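Local atomic coordinates of cell division control protein 73 (Saccharomyces cerevisiae, PDB entry 3V46), a protein that serves as a subunit of the PAF1 complex in RNA polymerase II transcription elongation and transcription-coupled histone modification, here represented by its Ras-like C-terminal domain. Residues E58-F61 and R66-R69; R87-F92 and H158-E163. All blocks are in the same frame, centred on the assembly; numbering follows the deposited sequence.

How the interactions relate
Both interactions belong to the Ras-like C-terminal domain of Cdc73, a mixed sheet with helices packed against it, and they bear on that sheet in different ways. Interaction 1 pairs the ends of strands 54-59 and 68-73, the antiparallel hairpin at one border of the sheet; interaction 2 sets the inner strand 88-92 against helix 149-166. Along the chain they come in series, the hairpin closing before the strand-helix contact opens. Their centres lie about 13 Å apart, and they meet where Phe-61 CB packs 3.3 Å from Glu-161 OE2. The C-terminal helix therefore touches both the edge hairpin and an inner strand of one sheet.

Interaction 1: residues E58-F61 and R66-R69; sequences EKNF and RPIR
Glu-58 and Arg-69 lie side by side and point the same way from a non-hydrogen-bonded antiparallel pair, a worked example of how a hairpin can carry a salt bridge on one face and apolar packing on the other. Glu-58 CG is anti to the backbone N (chi1 -178°) and the chain runs on extended, which brings the carboxylate alongside the straight arginine chain. Its OE1 takes the N-H of Arg-69 NE at 2.7 Å. The bond is short and bent at the hydrogen; in addition NE stands above the carboxylate plane, 42° out of it, and the two flat groups are turned 25° from each other. Water 1 joins the other carboxylate oxygen, OE2, to Arg-69 NH2, adding a second, indirect link between the groups. OE2 also rests 3.4 Å from Pro-67 CB, whose ring lies alongside the glutamate.

The next pair, Lys-59 with Ile-68, is a hydrogen-bonded antiparallel one, joined by two bonds, Lys-59 N to Ile-68 O at 2.8 Å and Ile-68 N to Lys-59 O at 2.9 Å. Their side chains take the opposite face. There Ile-68 crosses Phe-61 at about a right angle and sets CG1 at the ring's edge, 4.0 Å from CD2. One face of the ring is covered by Lys-59 CG, centred 3.4 Å above it. Beyond the paired residues, water 2 accepts from Phe-61 N and lies close to Arg-66 O, bridging the two chains as they diverge into the turn.

On the Phe-61 face, Phe-70 of strand 68-73 touches Lys-59 and the ring, Glu-161 and Leu-164 of helix 149-166 pack against Phe-61, and Lys-59 makes a cation-pi contact with Trp-157 of the same helix.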
loop_
_atom_site.group_PDB
_atom_site.type_symbol
_atom_site.label_atom_id
_atom_site.label_comp_id
_atom_site.label_asym_id
_atom_site.label_seq_id
_atom_site.Cartn_x
_atom_site.Cartn_y
_atom_site.Cartn_z
ATOM N N GLU A 58 0.199 -12.776 -4.758
ATOM C CA GLU A 58 1.400 -13.525 -4.468
ATOM C C GLU A 58 2.539 -12.929 -5.286
ATOM O O GLU A 58 2.367 -12.604 -6.468
ATOM C CB GLU A 58 1.204 -15.002 -4.817
ATOM C CG GLU A 58 2.400 -15.865 -4.492
ATOM C CD GLU A 58 2.063 -17.355 -4.380
ATOM O OE1 GLU A 58 0.987 -17.723 -3.867
ATOM O OE2 GLU A 58 2.882 -18.158 -4.814
ATOM N N LYS A 59 3.693 -12.770 -4.650
ATOM C CA LYS A 59 4.867 -12.206 -5.287
ATOM C C LYS A 59 6.079 -13.092 -5.082
ATOM O O LYS A 59 6.386 -13.506 -3.962
ATOM C CB LYS A 59 5.162 -10.817 -4.716
ATOM C CG LYS A 59 6.416 -10.145 -5.281
ATOM C CD LYS A 59 6.224 -9.768 -6.739
ATOM C CE LYS A 59 7.414 -8.980 -7.269
ATOM N NZ LYS A 59 7.286 -8.716 -8.721
ATOM N N ASN A 60 6.772 -13.384 -6.175
ATOM C CA ASN A 60 8.060 -14.049 -6.102
ATOM C C ASN A 60 9.144 -12.972 -6.166
ATOM O O ASN A 60 9.371 -12.359 -7.209
ATOM C CB ASN A 60 8.203 -15.050 -7.247
ATOM C CG ASN A 60 9.418 -15.944 -7.089
ATOM O OD1 ASN A 60 10.424 -15.773 -7.777
ATOM N ND2 ASN A 60 9.331 -16.903 -6.166
ATOM N N PHE A 61 9.774 -12.709 -5.028
ATOM C CA PHE A 61 10.842 -11.721 -4.942
ATOM C C PHE A 61 12.186 -12.354 -5.258
ATOM O O PHE A 61 12.444 -13.508 -4.902
ATOM C CB PHE A 61 10.925 -11.154 -3.530
ATOM C CG PHE A 61 9.774 -10.270 -3.140
ATOM C CD1 PHE A 61 9.719 -8.960 -3.570
ATOM C CD2 PHE A 61 8.762 -10.745 -2.314
ATOM C CE1 PHE A 61 8.678 -8.126 -3.190
ATOM C CE2 PHE A 61 7.718 -9.917 -1.928
ATOM C CZ PHE A 61 7.673 -8.607 -2.375
ATOM N N ARG A 66 11.134 -18.011 -0.611
ATOM C CA ARG A 66 9.763 -18.484 -0.765
ATOM C C ARG A 66 8.863 -17.392 -1.348
ATOM O O ARG A 66 9.081 -16.205 -1.095
ATOM C CB ARG A 66 9.215 -18.923 0.592
ATOM C CG ARG A 66 9.009 -17.782 1.588
ATOM C CD ARG A 66 8.650 -18.315 2.979
ATOM N NE ARG A 66 8.185 -17.261 3.883
ATOM C CZ ARG A 66 8.973 -16.340 4.432
ATOM N NH1 ARG A 66 10.273 -16.328 4.164
ATOM N NH2 ARG A 66 8.458 -15.422 5.243
ATOM N N PRO A 67 7.832 -17.783 -2.121
ATOM C CA PRO A 67 6.888 -16.740 -2.548
ATOM C C PRO A 67 6.170 -16.140 -1.338
ATOM O O PRO A 67 5.932 -16.826 -0.349
ATOM C CB PRO A 67 5.887 -17.484 -3.444
ATOM C CG PRO A 67 6.454 -18.853 -3.663
ATOM C CD PRO A 67 7.436 -19.129 -2.566
ATOM N N ILE A 68 5.815 -14.865 -1.429
ATOM C CA ILE A 68 5.127 -14.178 -0.348
ATOM C C ILE A 68 3.706 -13.876 -0.806
ATOM O O ILE A 68 3.498 -13.402 -1.919
ATOM C CB ILE A 68 5.838 -12.859 0.032
ATOM C CG1 ILE A 68 7.269 -13.122 0.517
ATOM C CG2 ILE A 68 5.043 -12.106 1.098
ATOM C CD1 ILE A 68 7.373 -14.065 1.702
ATOM N N ARG A 69 2.734 -14.190 0.041
ATOM C CA ARG A 69 1.339 -13.926 -0.252
ATOM C C ARG A 69 0.886 -12.785 0.625
ATOM O O ARG A 69 0.939 -12.869 1.853
ATOM C CB ARG A 69 0.476 -15.154 0.020
ATOM C CG ARG A 69 0.770 -16.346 -0.885
ATOM C CD ARG A 69 -0.192 -17.497 -0.613
ATOM N NE ARG A 69 0.123 -18.656 -1.437
ATOM C CZ ARG A 69 -0.459 -19.846 -1.314
ATOM N NH1 ARG A 69 -1.391 -20.037 -0.391
ATOM N NH2 ARG A 69 -0.105 -20.848 -2.111
HETATM O O HOH W 1 2.765 -20.258 -2.804
HETATM O O HOH W 2 9.891 -14.432 -2.797
#

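Interaction 2: residues R87-F92 and H158-E163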
loop_
_atom_site.group_PDB
_atom_site.type_symbol
_atom_site.label_atom_id
_atom_site.label_comp_id
_atom_site.label_asym_id
_atom_site.label_seq_id
_atom_site.Cartn_x
_atom_site.Cartn_y
_atom_site.Cartn_z
ATOM N N ARG A 87 1.695 -7.786 11.576
ATOM C CA ARG A 87 1.811 -8.322 10.222
ATOM C C ARG A 87 1.700 -7.243 9.155
ATOM O O ARG A 87 1.917 -7.511 7.980
ATOM C CB ARG A 87 0.725 -9.375 9.972
ATOM C CG ARG A 87 0.898 -10.654 10.797
ATOM C CD ARG A 87 -0.354 -11.516 10.772
ATOM N NE ARG A 87 -0.742 -11.914 9.424
ATOM C CZ ARG A 87 -1.873 -12.542 9.126
ATOM N NH1 ARG A 87 -2.728 -12.867 10.087
ATOM N NH2 ARG A 87 -2.151 -12.855 7.872
ATOM N N VAL A 88 1.337 -6.027 9.549
ATOM C CA VAL A 88 1.160 -4.944 8.585
ATOM C C VAL A 88 2.536 -4.447 8.152
ATOM O O VAL A 88 3.326 -3.984 8.978
ATOM C CB VAL A 88 0.316 -3.799 9.182
ATOM C CG1 VAL A 88 0.275 -2.595 8.248
ATOM C CG2 VAL A 88 -1.098 -4.277 9.467
ATOM N N VAL A 89 2.823 -4.573 6.859
ATOM C CA VAL A 89 4.148 -4.251 6.316
ATOM C C VAL A 89 4.141 -3.000 5.443
ATOM O O VAL A 89 5.190 -2.420 5.180
ATOM C CB VAL A 89 4.748 -5.430 5.511
ATOM C CG1 VAL A 89 4.954 -6.640 6.408
ATOM C CG2 VAL A 89 3.877 -5.790 4.324
ATOM N N ALA A 90 2.963 -2.574 4.992
ATOM C CA ALA A 90 2.851 -1.350 4.204
ATOM C C ALA A 90 1.472 -0.766 4.367
ATOM O O ALA A 90 0.483 -1.497 4.499
ATOM C CB ALA A 90 3.144 -1.625 2.735
ATOM N N ILE A 91 1.424 0.563 4.339
ATOM C CA ILE A 91 0.193 1.319 4.460
ATOM C C ILE A 91 0.168 2.366 3.359
ATOM O O ILE A 91 1.068 3.212 3.269
ATOM C CB ILE A 91 0.093 1.995 5.842
ATOM C CG1 ILE A 91 0.099 0.923 6.956
ATOM C CG2 ILE A 91 -1.167 2.857 5.938
ATOM C CD1 ILE A 91 0.166 1.474 8.343
ATOM N N PHE A 92 -0.849 2.290 2.500
ATOM C CA PHE A 92 -1.106 3.335 1.531
ATOM C C PHE A 92 -1.978 4.374 2.202
ATOM O O PHE A 92 -2.987 4.032 2.824
ATOM C CB PHE A 92 -1.826 2.784 0.298
ATOM C CG PHE A 92 -0.966 1.940 -0.601
ATOM C CD1 PHE A 92 -0.055 1.040 -0.089
ATOM C CD2 PHE A 92 -1.084 2.034 -1.963
ATOM C CE1 PHE A 92 0.725 0.258 -0.934
ATOM C CE2 PHE A 92 -0.311 1.249 -2.804
ATOM C CZ PHE A 92 0.578 0.358 -2.291
ATOM N N HIS A 158 10.520 -3.319 -5.444
ATOM C CA HIS A 158 11.871 -3.266 -4.889
ATOM C C HIS A 158 11.854 -2.597 -3.512
ATOM O O HIS A 158 12.499 -3.072 -2.579
ATOM C CB HIS A 158 12.811 -2.532 -5.866
ATOM C CG HIS A 158 14.136 -2.148 -5.284
ATOM N ND1 HIS A 158 15.240 -2.972 -5.336
ATOM C CD2 HIS A 158 14.541 -1.016 -4.660
ATOM C CE1 HIS A 158 16.265 -2.370 -4.760
ATOM N NE2 HIS A 158 15.869 -1.180 -4.343
ATOM N N SER A 159 11.086 -1.511 -3.392
ATOM C CA SER A 159 10.939 -0.772 -2.142
ATOM C C SER A 159 10.335 -1.669 -1.076
ATOM O O SER A 159 10.791 -1.704 0.068
ATOM C CB SER A 159 10.042 0.455 -2.359
ATOM O OG SER A 159 9.743 1.106 -1.138
ATOM N N LEU A 160 9.311 -2.421 -1.457
ATOM C CA LEU A 160 8.645 -3.296 -0.508
ATOM C C LEU A 160 9.530 -4.502 -0.148
ATOM O O LEU A 160 9.565 -4.932 0.998
ATOM C CB LEU A 160 7.303 -3.745 -1.076
ATOM C CG LEU A 160 6.426 -4.545 -0.122
ATOM C CD1 LEU A 160 6.179 -3.785 1.180
ATOM C CD2 LEU A 160 5.113 -4.886 -0.797
ATOM N N GLU A 161 10.269 -5.027 -1.121
ATOM C CA GLU A 161 11.190 -6.131 -0.873
ATOM C C GLU A 161 12.203 -5.751 0.204
ATOM O O GLU A 161 12.465 -6.523 1.122
ATOM C CB GLU A 161 11.918 -6.504 -2.168
ATOM C CG GLU A 161 12.860 -7.666 -2.045
ATOM C CD GLU A 161 13.563 -7.952 -3.348
ATOM O OE1 GLU A 161 14.090 -6.999 -3.965
ATOM O OE2 GLU A 161 13.573 -9.122 -3.767
ATOM N N LYS A 162 12.757 -4.551 0.083
ATOM C CA LYS A 162 13.734 -4.029 1.028
ATOM C C LYS A 162 13.120 -3.940 2.420
ATOM O O LYS A 162 13.752 -4.289 3.430
ATOM C CB LYS A 162 14.175 -2.649 0.553
ATOM C CG LYS A 162 15.195 -1.942 1.426
ATOM C CD LYS A 162 15.595 -0.602 0.808
ATOM C CE LYS A 162 15.859 -0.734 -0.697
ATOM N NZ LYS A 162 16.184 0.573 -1.337
ATOM N N GLU A 163 11.876 -3.481 2.472
ATOM C CA GLU A 163 11.197 -3.338 3.742
ATOM C C GLU A 163 10.976 -4.714 4.368
ATOM O O GLU A 163 11.214 -4.891 5.557
ATOM C CB GLU A 163 9.878 -2.579 3.570
ATOM C CG GLU A 163 9.060 -2.404 4.844
ATOM C CD GLU A 163 9.737 -1.524 5.886
ATOM O OE1 GLU A 163 10.733 -0.845 5.557
ATOM O OE2 GLU A 163 9.266 -1.513 7.048
HETATM O O HOH W 3 6.764 -2.098 7.256
#
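Leu-160 reaches from helix 149-166 to Val-89 and Ala-90 on strand 88-92, illustrating how a helix is seated on the sheet of a Ras-like alpha/beta fold. The segment axes approach to 9.2 Å and run at 144°, nearer antiparallel than parallel, and no direct hydrogen bond crosses between the two segments. Side chains fill the interval instead.

The leucine CB leaves the helix alongside the strand rather than at it; CG, anti to the backbone N (chi1 -174°), then turns the chain toward the strand. Of the two methyls CD1 does the touching. It meets Ala-90 CB at 4.0 Å, the alanine methyl pointing toward the helix, and lies 4.4 Å from Val-89 CG2. The other methyl, CD2, runs across rather than toward the strand and stays 5.2 Å from Ala-90 CB, while the leucine as a whole also packs on Ile-17, Phe-70 and Tyr-118 of neighbouring strands. One residue thus touches four strands of the sheet.

One turn further along the helix, Glu-163 approaches the same strand with its aliphatic part. Its CB points toward the strand, and CG comes within 3.9 Å of Val-89 O. A bend at chi2 (66°) then takes the carboxylate to a place where water can link it to the backbone. This is the polar margin of an otherwise apolar contact, and Lys-116 of strand 116-122 also touches the glutamate. Water 3 occupies the junction, donating one hydrogen to Val-89 O at 2.6 Å and the other to Glu-163 OE2, also at 2.6 Å.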